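PDB 3H9X: MmcQ/YjbR family DNA-binding protein from Pseudomonas syringae pv. tomato, which is of unknown function but probably binds DNA through a double-wing motif. Local coordinates for residues 28-33 / 37-42; 44-49 / 82-87. All coordinates share one frame; numbering follows the deposited sequence.

Overall arrangement
Counted from the N terminus, interaction 1 comes first. It closes the short turn between strands 29-32 and 39-47, a beta hairpin at one edge of the five-stranded antiparallel sheet. The chain then runs along strand 39-47 into interaction 2. That contact closes a much longer loop, from 44-49 through strand 58-65 and helix 71-74 to 82-87, the turn region after edge strand 80-82. The two contacts lie in series and neither nests in the other. They share strand 39-47, and their centres are about 15 Å apart. Y28 packs on M44 and I46, and L42 on M86, so the hairpin of interaction 1 packs directly on residues of interaction 2.

Interaction 1: 28-33 / 37-42; sequences YAVFRH and DKWYAL
F31 faces two residues at once, Y40 and A41, so this antiparallel pair of strands contains a classic beta bulge. F31 O accepts a straight bond from Y40 N at 2.8 Å, with an N-H...O angle of 168°. A second bond to the same oxygen, from A41 N, is weak. F31 N in turn donates to A41 O at 2.8 Å, in the carbonyl plane. F31 CB sits over one face of the Y40 ring, 4.1 Å from its centroid, and also touches A41 CB. Y40 CG lies between its own backbone N and carbonyl carbon (chi1 71°), which turns the ring back toward strand 29-32. Y40 OH is hydrogen-bonded to T16 OG1, and F113 meets the Y40 ring edge-to-face.

V30, R32, W39 and L42 share the other face of the hairpin. V30 CG1 stands almost squarely above the six-membered ring of W39, 3.5 Å from its centroid and 6° off the normal. This is a CH-pi contact. The same methyl touches L42 CD2 at 3.9 Å. R32 CB lies by W39 CD1, while R32 NE forms a salt bridge with D19 OD2, outside the hairpin. D37 CB packs against R32 NH2, but the D37 carboxylate makes no salt bridge with the guanidinium; D37 OD2 lies 4.2 Å from R32 NH2, well out of the guanidinium plane.

Toward the turn, H33 N donates to K38 O at 3.3 Å from above the carbonyl plane. H33 ND1 makes a weak bond to the same oxygen. D37 N closes the turn weakly on H33 O. The whole is a bulged beta hairpin, with strand 29-32 forming the outer edge of the antiparallel sheet of this YjbR-family fold.

Interaction 2: 44-49 / 82-87; sequences MDIPAE and PAYHMN
I46 and Y84 meet by apolar contact, methyl groups against ring. I46 CD1 lies over one face of the Y84 ring, 4.2 Å from the centroid and 20° off the normal, a CH-pi contact. The other branch, I46 CG2, touches Y84 CE2 at 3.7 Å. The isoleucine and tyrosine side chains run alongside one another, pointing opposite ways. I46 CG1 is held between its backbone N and carbonyl carbon (chi1 62°), and this carries CD1 over the ring. The opposite face of the ring is taken by H85 CD2, from the next residue in the chain. The tyrosine is thus sandwiched.

Selenium makes the second kind of contact. M44 is a selenomethionine, and its SE lies at the edge of the Y84 ring, 5.3 Å from the centroid. This is a Met-aromatic contact at the rim. The side chain bends at its end (chi3 -84°) and sets M44 CE 4.0 Å from Y84 CD2. That methyl also comes within 3.5 Å of Y84 O. The selenium approaches the H85 ring as well, at an oblique angle and 5.1 Å from its centroid.

Hydrogen bonds link these residues to partners outside the two segments. Y84 N donates to T93 OG1 of strand 91-95. M44 and I46 are set in the sheet by backbone bonds to V61 and V59 of strand 58-65. The arrangement is a small aromatic-aliphatic cluster, in which the loop between strands 80-82 and 91-95 folds over one face of the antiparallel sheet of the YjbR fold.

Interaction 1: 28-33 / 37-42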
ATOM      1  N   TYR A  28       8.500  -3.978  -6.883  1.00 45.48           N
ATOM      2  CA  TYR A  28       8.109  -2.766  -6.193  1.00 37.06           C
ATOM      3  C   TYR A  28       7.560  -1.792  -7.230  1.00 33.51           C
ATOM      4  O   TYR A  28       8.213  -1.517  -8.227  1.00 38.14           O
ATOM      5  CB  TYR A  28       9.314  -2.167  -5.468  1.00 35.15           C
ATOM      6  CG  TYR A  28       9.871  -3.041  -4.366  1.00 32.69           C
ATOM      7  CD1 TYR A  28      10.699  -2.510  -3.383  1.00 34.56           C
ATOM      8  CD2 TYR A  28       9.547  -4.391  -4.287  1.00 35.18           C
ATOM      9  CE1 TYR A  28      11.187  -3.307  -2.343  1.00 45.20           C
ATOM     10  CE2 TYR A  28      10.027  -5.192  -3.257  1.00 44.61           C
ATOM     11  CZ  TYR A  28      10.841  -4.650  -2.289  1.00 47.44           C
ATOM     12  OH  TYR A  28      11.284  -5.453  -1.263  1.00 47.62           O
ATOM     13  N   ALA A  29       6.350  -1.293  -7.002  1.00 33.89           N
ATOM     14  CA  ALA A  29       5.718  -0.359  -7.921  1.00 28.21           C
ATOM     15  C   ALA A  29       5.067   0.770  -7.144  1.00 32.15           C
ATOM     16  O   ALA A  29       4.393   0.525  -6.150  1.00 39.90           O
ATOM     17  CB  ALA A  29       4.673  -1.073  -8.748  1.00 36.18           C
ATOM     18  N   VAL A  30       5.273   2.009  -7.584  1.00 33.62           N
ATOM     19  CA  VAL A  30       4.663   3.152  -6.904  1.00 39.92           C
ATOM     20  C   VAL A  30       3.550   3.757  -7.755  1.00 38.07           C
ATOM     21  O   VAL A  30       3.538   3.611  -8.974  1.00 34.91           O
ATOM     22  CB  VAL A  30       5.715   4.270  -6.527  1.00 43.25           C
ATOM     23  CG1 VAL A  30       6.869   3.670  -5.753  1.00 40.38           C
ATOM     24  CG2 VAL A  30       6.208   4.987  -7.751  1.00 41.64           C
ATOM     25  N   PHE A  31       2.598   4.403  -7.097  1.00 43.00           N
ATOM     26  CA  PHE A  31       1.491   5.037  -7.793  1.00 47.54           C
ATOM     27  C   PHE A  31       1.454   6.489  -7.362  1.00 49.05           C
ATOM     28  O   PHE A  31       1.284   6.783  -6.178  1.00 51.86           O
ATOM     29  CB  PHE A  31       0.167   4.355  -7.447  1.00 48.82           C
ATOM     30  CG  PHE A  31       0.085   2.936  -7.921  1.00 54.73           C
ATOM     31  CD1 PHE A  31       0.895   1.957  -7.357  1.00 51.26           C
ATOM     32  CD2 PHE A  31      -0.777   2.581  -8.954  1.00 59.35           C
ATOM     33  CE1 PHE A  31       0.855   0.648  -7.816  1.00 53.53           C
ATOM     34  CE2 PHE A  31      -0.828   1.273  -9.423  1.00 57.24           C
ATOM     35  CZ  PHE A  31      -0.010   0.304  -8.851  1.00 58.78           C
ATOM     36  N   ARG A  32       1.628   7.401  -8.311  1.00 50.57           N
ATOM     37  CA  ARG A  32       1.609   8.817  -7.979  1.00 51.78           C
ATOM     38  C   ARG A  32       0.731   9.627  -8.916  1.00 47.87           C
ATOM     39  O   ARG A  32       0.180   9.102  -9.884  1.00 40.83           O
ATOM     40  CB  ARG A  32       3.023   9.384  -7.999  1.00 52.04           C
ATOM     41  CG  ARG A  32       3.669   9.403  -9.363  1.00 56.95           C
ATOM     42  CD  ARG A  32       4.731   8.333  -9.484  1.00 61.96           C
ATOM     43  NE  ARG A  32       5.450   8.460 -10.745  1.00 64.44           N
ATOM     44  CZ  ARG A  32       6.238   9.487 -11.055  1.00 60.26           C
ATOM     45  NH1 ARG A  32       6.852   9.526 -12.230  1.00 55.73           N
ATOM     46  NH2 ARG A  32       6.422  10.468 -10.188  1.00 49.02           N
ATOM     47  N   HIS A  33       0.590  10.910  -8.598  1.00 53.39           N
ATOM     48  CA  HIS A  33      -0.204  11.832  -9.404  1.00 54.88           C
ATOM     49  C   HIS A  33       0.667  12.399 -10.511  1.00 59.48           C
ATOM     50  O   HIS A  33       1.883  12.517 -10.353  1.00 59.09           O
ATOM     51  CB  HIS A  33      -0.726  13.005  -8.571  1.00 45.83           C
ATOM     52  CG  HIS A  33      -1.634  12.610  -7.450  1.00 46.23           C
ATOM     53  ND1 HIS A  33      -1.159  12.210  -6.219  1.00 48.45           N
ATOM     54  CD2 HIS A  33      -2.983  12.579  -7.366  1.00 48.28           C
ATOM     55  CE1 HIS A  33      -2.182  11.955  -5.423  1.00 49.46           C
ATOM     56  NE2 HIS A  33      -3.301  12.170  -6.091  1.00 38.73           N
ATOM     57  N   ASP A  37       3.569  14.551  -8.707  1.00 61.26           N
ATOM     58  CA  ASP A  37       4.392  13.353  -8.656  1.00 61.82           C
ATOM     59  C   ASP A  37       4.458  12.775  -7.232  1.00 58.10           C
ATOM     60  O   ASP A  37       5.434  12.114  -6.862  1.00 55.40           O
ATOM     61  CB  ASP A  37       5.809  13.672  -9.155  1.00 64.23           C
ATOM     62  CG  ASP A  37       5.833  14.181 -10.595  1.00 78.99           C
ATOM     63  OD1 ASP A  37       6.928  14.567 -11.070  1.00 81.76           O
ATOM     64  OD2 ASP A  37       4.767  14.197 -11.259  1.00 81.61           O
ATOM     65  N   LYS A  38       3.423  13.020  -6.434  1.00 46.81           N
ATOM     66  CA  LYS A  38       3.400  12.500  -5.072  1.00 45.81           C
ATOM     67  C   LYS A  38       2.854  11.075  -5.017  1.00 45.73           C
ATOM     68  O   LYS A  38       1.792  10.775  -5.573  1.00 46.30           O
ATOM     69  CB  LYS A  38       2.576  13.407  -4.150  1.00 44.47           C
ATOM     70  CG  LYS A  38       3.205  14.762  -3.892  1.00 41.00           C
ATOM     71  CD  LYS A  38       2.529  15.488  -2.746  1.00 49.63           C
ATOM     72  CE  LYS A  38       3.219  16.820  -2.479  1.00 58.14           C
ATOM     73  NZ  LYS A  38       2.845  17.435  -1.166  1.00 60.12           N
ATOM     74  N   TRP A  39       3.601  10.201  -4.345  1.00 40.55           N
ATOM     75  CA  TRP A  39       3.237   8.798  -4.190  1.00 36.30           C
ATOM     76  C   TRP A  39       2.041   8.693  -3.277  1.00 36.45           C
ATOM     77  O   TRP A  39       2.000   9.358  -2.247  1.00 41.41           O
ATOM     78  CB  TRP A  39       4.383   8.018  -3.547  1.00 34.64           C
ATOM     79  CG  TRP A  39       5.645   7.973  -4.339  1.00 44.77           C
ATOM     80  CD1 TRP A  39       5.927   8.658  -5.496  1.00 47.81           C
ATOM     81  CD2 TRP A  39       6.798   7.185  -4.048  1.00 42.70           C
ATOM     82  NE1 TRP A  39       7.180   8.338  -5.937  1.00 40.81           N
ATOM     83  CE2 TRP A  39       7.741   7.436  -5.067  1.00 39.33           C
ATOM     84  CE3 TRP A  39       7.132   6.284  -3.023  1.00 41.81           C
ATOM     85  CZ2 TRP A  39       8.997   6.822  -5.091  1.00 40.44           C
ATOM     86  CZ3 TRP A  39       8.377   5.675  -3.049  1.00 33.25           C
ATOM     87  CH2 TRP A  39       9.293   5.947  -4.076  1.00 29.83           C
ATOM     88  N   TYR A  40       1.073   7.857  -3.639  1.00 30.34           N
ATOM     89  CA  TYR A  40      -0.102   7.670  -2.800  1.00 29.19           C
ATOM     90  C   TYR A  40      -0.341   6.181  -2.571  1.00 24.17           C
ATOM     91  O   TYR A  40      -1.269   5.792  -1.882  1.00 26.00           O
ATOM     92  CB  TYR A  40      -1.325   8.357  -3.444  1.00 34.72           C
ATOM     93  CG  TYR A  40      -1.872   7.702  -4.701  1.00 39.17           C
ATOM     94  CD1 TYR A  40      -2.723   6.598  -4.619  1.00 44.29           C
ATOM     95  CD2 TYR A  40      -1.541   8.184  -5.968  1.00 31.64           C
ATOM     96  CE1 TYR A  40      -3.234   5.982  -5.770  1.00 50.99           C
ATOM     97  CE2 TYR A  40      -2.048   7.572  -7.130  1.00 46.76           C
ATOM     98  CZ  TYR A  40      -2.895   6.467  -7.019  1.00 43.64           C
ATOM     99  OH  TYR A  40      -3.386   5.828  -8.141  1.00 46.45           O
ATOM    100  N   ALA A  41       0.540   5.366  -3.142  1.00 28.57           N
ATOM    101  CA  ALA A  41       0.465   3.915  -3.055  1.00 31.83           C
ATOM    102  C   ALA A  41       1.816   3.268  -3.406  1.00 33.98           C
ATOM    103  O   ALA A  41       2.420   3.591  -4.434  1.00 20.54           O
ATOM    104  CB  ALA A  41      -0.614   3.405  -4.001  1.00 22.08           C
ATOM    105  N   LEU A  42       2.278   2.359  -2.546  1.00 38.04           N
ATOM    106  CA  LEU A  42       3.545   1.648  -2.738  1.00 38.58           C
ATOM    107  C   LEU A  42       3.293   0.136  -2.694  1.00 43.44           C
ATOM    108  O   LEU A  42       3.027  -0.437  -1.632  1.00 50.11           O
ATOM    109  CB  LEU A  42       4.530   2.005  -1.624  1.00 38.09           C
ATOM    110  CG  LEU A  42       6.038   2.103  -1.900  1.00 37.03           C
ATOM    111  CD1 LEU A  42       6.757   1.949  -0.571  1.00 40.07           C
ATOM    112  CD2 LEU A  42       6.520   1.048  -2.874  1.00 22.32           C
TER

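Interaction 2: 44-49 / 82-87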
HETATM    1  N   MSE A  44       4.622  -3.615  -2.979  1.00 40.06           N
HETATM    2  CA  MSE A  44       5.868  -4.352  -2.789  1.00 38.58           C
HETATM    3  C   MSE A  44       5.653  -5.812  -2.478  1.00 39.64           C
HETATM    4  O   MSE A  44       4.649  -6.197  -1.898  1.00 41.39           O
HETATM    5  CB  MSE A  44       6.670  -3.779  -1.633  1.00 40.25           C
HETATM    6  CG  MSE A  44       7.133  -2.359  -1.794  1.00 53.35           C
HETATM    7 SE   MSE A  44       8.026  -1.750  -0.158  1.00 70.45          SE
HETATM    8  CE  MSE A  44       6.469  -1.211   0.847  1.00 63.52           C
ATOM      9  N   ASP A  45       6.639  -6.612  -2.852  1.00 41.38           N
ATOM     10  CA  ASP A  45       6.650  -8.039  -2.587  1.00 39.09           C
ATOM     11  C   ASP A  45       7.777  -8.206  -1.573  1.00 40.04           C
ATOM     12  O   ASP A  45       8.943  -8.061  -1.931  1.00 41.33           O
ATOM     13  CB  ASP A  45       6.992  -8.798  -3.859  1.00 42.60           C
ATOM     14  CG  ASP A  45       7.213 -10.270  -3.612  1.00 50.69           C
ATOM     15  OD1 ASP A  45       6.245 -10.944  -3.188  1.00 44.61           O
ATOM     16  OD2 ASP A  45       8.348 -10.749  -3.845  1.00 48.96           O
ATOM     17  N   ILE A  46       7.444  -8.507  -0.321  1.00 38.70           N
ATOM     18  CA  ILE A  46       8.474  -8.628   0.714  1.00 38.96           C
ATOM     19  C   ILE A  46       8.423  -9.898   1.555  1.00 39.40           C
ATOM     20  O   ILE A  46       7.426 -10.624   1.550  1.00 38.13           O
ATOM     21  CB  ILE A  46       8.413  -7.438   1.710  1.00 37.49           C
ATOM     22  CG1 ILE A  46       7.058  -7.435   2.425  1.00 39.17           C
ATOM     23  CG2 ILE A  46       8.633  -6.133   0.971  1.00 34.03           C
ATOM     24  CD1 ILE A  46       6.971  -6.499   3.609  1.00 43.78           C
ATOM     25  N   PRO A  47       9.518 -10.188   2.284  1.00 40.00           N
ATOM     26  CA  PRO A  47       9.580 -11.375   3.140  1.00 38.22           C
ATOM     27  C   PRO A  47       8.602 -11.176   4.310  1.00 42.94           C
ATOM     28  O   PRO A  47       8.653 -10.161   4.997  1.00 50.12           O
ATOM     29  CB  PRO A  47      11.037 -11.384   3.603  1.00 36.13           C
ATOM     30  CG  PRO A  47      11.759 -10.741   2.466  1.00 28.85           C
ATOM     31  CD  PRO A  47      10.860  -9.584   2.148  1.00 41.74           C
ATOM     32  N   ALA A  48       7.712 -12.136   4.529  1.00 43.69           N
ATOM     33  CA  ALA A  48       6.736 -12.031   5.599  1.00 43.85           C
ATOM     34  C   ALA A  48       7.346 -11.495   6.900  1.00 51.55           C
ATOM     35  O   ALA A  48       6.747 -10.638   7.570  1.00 60.08           O
ATOM     36  CB  ALA A  48       6.084 -13.388   5.837  1.00 43.02           C
ATOM     37  N   GLU A  49       8.545 -11.978   7.235  1.00 55.59           N
ATOM     38  CA  GLU A  49       9.257 -11.582   8.463  1.00 59.66           C
ATOM     39  C   GLU A  49       9.404 -10.060   8.660  1.00 59.79           C
ATOM     40  O   GLU A  49       9.155  -9.562   9.755  1.00 60.47           O
ATOM     41  CB  GLU A  49      10.647 -12.245   8.503  1.00 61.44           C
ATOM     42  CG  GLU A  49      11.612 -11.738   7.424  1.00 75.72           C
ATOM     43  CD  GLU A  49      13.091 -11.791   7.855  1.00 82.28           C
ATOM     44  OE1 GLU A  49      13.420 -11.286   8.973  1.00 78.20           O
ATOM     45  OE2 GLU A  49      13.932 -12.309   7.060  1.00 84.35           O
ATOM     46  N   PRO A  82       2.466  -1.786  10.624  1.00 43.04           N
ATOM     47  CA  PRO A  82       3.207  -0.521  10.636  1.00 45.78           C
ATOM     48  C   PRO A  82       3.874  -0.289   9.275  1.00 49.02           C
ATOM     49  O   PRO A  82       4.310  -1.235   8.625  1.00 45.59           O
ATOM     50  CB  PRO A  82       4.228  -0.739  11.744  1.00 47.12           C
ATOM     51  CG  PRO A  82       3.497  -1.635  12.681  1.00 44.43           C
ATOM     52  CD  PRO A  82       2.893  -2.634  11.751  1.00 39.79           C
ATOM     53  N   ALA A  83       3.959   0.965   8.850  1.00 46.14           N
ATOM     54  CA  ALA A  83       4.557   1.278   7.559  1.00 47.95           C
ATOM     55  C   ALA A  83       5.939   0.665   7.368  1.00 46.65           C
ATOM     56  O   ALA A  83       6.818   0.806   8.211  1.00 51.56           O
ATOM     57  CB  ALA A  83       4.630   2.782   7.372  1.00 52.58           C
ATOM     58  N   TYR A  84       6.118  -0.010   6.239  1.00 39.46           N
ATOM     59  CA  TYR A  84       7.384  -0.632   5.906  1.00 35.76           C
ATOM     60  C   TYR A  84       8.065   0.197   4.823  1.00 37.66           C
ATOM     61  O   TYR A  84       7.484   0.431   3.768  1.00 35.68           O
ATOM     62  CB  TYR A  84       7.151  -2.044   5.387  1.00 46.62           C
ATOM     63  CG  TYR A  84       8.426  -2.746   4.996  1.00 47.33           C
ATOM     64  CD1 TYR A  84       9.328  -3.185   5.966  1.00 42.00           C
ATOM     65  CD2 TYR A  84       8.748  -2.948   3.651  1.00 47.39           C
ATOM     66  CE1 TYR A  84      10.517  -3.803   5.609  1.00 53.26           C
ATOM     67  CE2 TYR A  84       9.936  -3.562   3.281  1.00 49.15           C
ATOM     68  CZ  TYR A  84      10.816  -3.985   4.265  1.00 57.20           C
ATOM     69  OH  TYR A  84      12.009  -4.562   3.909  1.00 65.79           O
ATOM     70  N   HIS A  85       9.299   0.618   5.090  1.00 38.43           N
ATOM     71  CA  HIS A  85      10.092   1.438   4.170  1.00 43.53           C
ATOM     72  C   HIS A  85       9.516   2.839   3.973  1.00 44.02           C
ATOM     73  O   HIS A  85       9.931   3.568   3.072  1.00 45.94           O
ATOM     74  CB  HIS A  85      10.248   0.774   2.789  1.00 57.91           C
ATOM     75  CG  HIS A  85      11.430  -0.144   2.669  1.00 69.02           C
ATOM     76  ND1 HIS A  85      11.950  -0.521   1.447  1.00 76.23           N
ATOM     77  CD2 HIS A  85      12.144  -0.813   3.604  1.00 64.21           C
ATOM     78  CE1 HIS A  85      12.930  -1.390   1.637  1.00 78.05           C
ATOM     79  NE2 HIS A  85      13.066  -1.584   2.937  1.00 73.19           N
HETATM   80  N   MSE A  86       8.558   3.212   4.809  1.00 37.99           N
HETATM   81  CA  MSE A  86       7.966   4.534   4.725  1.00 39.49           C
HETATM   82  C   MSE A  86       7.850   5.059   6.137  1.00 38.89           C
HETATM   83  O   MSE A  86       8.070   4.315   7.090  1.00 46.46           O
HETATM   84  CB  MSE A  86       6.586   4.475   4.071  1.00 44.41           C
HETATM   85  CG  MSE A  86       6.608   4.024   2.617  1.00 53.59           C
HETATM   86 SE   MSE A  86       7.450   5.326   1.443  1.00 67.34          SE
HETATM   87  CE  MSE A  86       5.844   6.222   0.801  1.00 66.60           C
ATOM     88  N   ASN A  87       7.505   6.336   6.266  1.00 38.86           N
ATOM     89  CA  ASN A  87       7.367   6.978   7.568  1.00 42.90           C
ATOM     90  C   ASN A  87       6.211   6.381   8.359  1.00 42.79           C
ATOM     91  O   ASN A  87       5.057   6.426   7.924  1.00 45.97           O
ATOM     92  CB  ASN A  87       7.155   8.473   7.377  1.00 41.30           C
ATOM     93  CG  ASN A  87       7.138   9.218   8.679  1.00 30.51           C
ATOM     94  OD1 ASN A  87       6.187   9.130   9.457  1.00 31.48           O
ATOM     95  ND2 ASN A  87       8.204   9.955   8.938  1.00 39.56           N
TER